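Local structure of mercuric reductase (Metallosphaera sedula, 4YWO) at residues A[177-182]-A[262-267]. The protein probably reduces mercuric ion to elemental mercury with electrons from NADPH, working as an FAD-containing homodimer of the pyridine nucleotide-disulfide oxidoreductase family. Sequence-based numbering, arbitrary orientation.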
loop_
_atom_site.group_PDB
_atom_site.type_symbol
_atom_site.label_atom_id
_atom_site.label_comp_id
_atom_site.label_asym_id
_atom_site.label_seq_id
_atom_site.Cartn_x
_atom_site.Cartn_y
_atom_site.Cartn_z
ATOM N N LEU A 177 -24.044 1.559 22.560
ATOM C CA LEU A 177 -23.478 2.843 22.264
ATOM C C LEU A 177 -24.275 3.563 21.200
ATOM O O LEU A 177 -24.557 2.999 20.151
ATOM C CB LEU A 177 -21.992 2.731 21.835
ATOM C CG LEU A 177 -21.274 4.013 21.558
ATOM C CD1 LEU A 177 -21.031 4.814 22.834
ATOM C CD2 LEU A 177 -19.920 3.744 20.913
ATOM N N ALA A 178 -24.701 4.787 21.488
ATOM C CA ALA A 178 -25.274 5.664 20.481
ATOM C C ALA A 178 -24.250 6.688 20.063
ATOM O O ALA A 178 -23.746 7.470 20.847
ATOM C CB ALA A 178 -26.567 6.324 20.952
ATOM N N VAL A 179 -23.912 6.659 18.752
ATOM C CA VAL A 179 -22.907 7.588 18.150
ATOM C C VAL A 179 -23.610 8.712 17.433
ATOM O O VAL A 179 -24.416 8.439 16.546
ATOM C CB VAL A 179 -21.960 6.817 17.147
ATOM C CG1 VAL A 179 -21.020 7.803 16.504
ATOM C CG2 VAL A 179 -21.297 5.686 17.848
ATOM N N ILE A 180 -23.393 9.935 17.860
ATOM C CA ILE A 180 -23.999 11.086 17.236
ATOM C C ILE A 180 -23.025 11.659 16.246
ATOM O O ILE A 180 -22.016 12.248 16.641
ATOM C CB ILE A 180 -24.463 12.149 18.256
ATOM C CG1 ILE A 180 -25.481 11.527 19.200
ATOM C CG2 ILE A 180 -25.154 13.297 17.549
ATOM C CD1 ILE A 180 -25.973 12.536 20.273
ATOM N N GLY A 181 -23.354 11.500 14.945
ATOM C CA GLY A 181 -22.483 11.926 13.879
ATOM C C GLY A 181 -22.262 10.857 12.849
ATOM O O GLY A 181 -22.556 9.716 13.057
ATOM N N GLY A 182 -21.735 11.213 11.695
ATOM C CA GLY A 182 -21.641 10.269 10.585
ATOM C C GLY A 182 -20.488 10.545 9.605
ATOM O O GLY A 182 -20.589 10.158 8.437
ATOM N N LEU A 262 -21.694 8.696 22.387
ATOM C CA LEU A 262 -20.382 9.151 21.894
ATOM C C LEU A 262 -20.655 10.283 20.902
ATOM O O LEU A 262 -21.388 10.087 19.902
ATOM C CB LEU A 262 -19.544 8.024 21.182
ATOM C CG LEU A 262 -18.336 8.588 20.445
ATOM C CD1 LEU A 262 -17.280 9.165 21.351
ATOM C CD2 LEU A 262 -17.859 7.382 19.650
ATOM N N LEU A 263 -20.165 11.468 21.187
ATOM C CA LEU A 263 -20.190 12.594 20.249
ATOM C C LEU A 263 -19.068 12.434 19.194
ATOM O O LEU A 263 -17.896 12.301 19.574
ATOM C CB LEU A 263 -19.963 13.897 20.925
ATOM C CG LEU A 263 -21.018 14.240 21.927
ATOM C CD1 LEU A 263 -20.653 15.629 22.519
ATOM C CD2 LEU A 263 -22.410 14.177 21.343
ATOM N N ALA A 264 -19.467 12.428 17.932
ATOM C CA ALA A 264 -18.563 12.393 16.779
ATOM C C ALA A 264 -19.069 13.360 15.724
ATOM O O ALA A 264 -19.231 13.041 14.564
ATOM C CB ALA A 264 -18.496 10.986 16.275
ATOM N N THR A 265 -19.393 14.578 16.194
ATOM C CA THR A 265 -20.090 15.630 15.393
ATOM C C THR A 265 -19.092 16.708 15.001
ATOM O O THR A 265 -19.504 17.765 14.585
ATOM C CB THR A 265 -21.197 16.332 16.232
ATOM O OG1 THR A 265 -20.679 16.708 17.530
ATOM C CG2 THR A 265 -22.278 15.407 16.475
ATOM N N GLY A 266 -17.809 16.414 15.066
ATOM C CA GLY A 266 -16.846 17.343 14.531
ATOM C C GLY A 266 -15.961 17.973 15.606
ATOM O O GLY A 266 -16.071 17.626 16.782
ATOM N N ARG A 267 -15.117 18.940 15.179
ATOM C CA ARG A 267 -14.166 19.575 16.023
ATOM C C ARG A 267 -14.198 21.094 15.764
ATOM O O ARG A 267 -14.428 21.492 14.663
ATOM C CB ARG A 267 -12.759 19.189 15.675
ATOM C CG ARG A 267 -12.430 17.738 15.383
ATOM C CD ARG A 267 -12.082 17.034 16.619
ATOM N NE ARG A 267 -10.785 17.470 17.226
ATOM C CZ ARG A 267 -10.362 17.089 18.413
ATOM N NH1 ARG A 267 -11.040 16.187 19.121
ATOM N NH2 ARG A 267 -9.223 17.551 18.862
#
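Val-179 and Ile-180 pair with Leu-262 and Leu-263 as parallel strand neighbours, running 14° apart end to end and tied by three backbone hydrogen bonds: Leu-262 N to Ala-178 O (2.8 Å), Ile-180 N to Leu-262 O (2.9 Å) and, past the end of strand 260-263, Ala-264 N to Ile-180 O (2.9 Å). Leu-177, Val-179 and Leu-262 face helix 184-194, which Ala-264, just past the strand, also touches. Leu-177 has CG anti to the backbone N (chi1 -177°) and brings CD1 to 3.9 Å from Leu-262 CB, while Val-179 spreads its two methyls, CG1 toward Ala-264 CB and CG2 toward Leu-262 CD2. On the other face Ile-180 and Leu-263 run side by side, pointing the same way, with Ile-180 CD1 4.1 Å from Leu-263 CD2. Thr-265, just beyond the strand, lies beside Ile-180 with its CG2 3.7 Å from Ile-180 CG2. Gly-181, whose backbone shape calls for glycine, brings its CA to 3.5 Å from Ala-264 O in a CH···O contact. Strand 176-180 thus leads through glycines into helix 184-194, with strand 260-263 at the sheet edge, an arrangement characteristic of the Rossmann-type fold that, in this family, forms the NAD(P)H-binding domain.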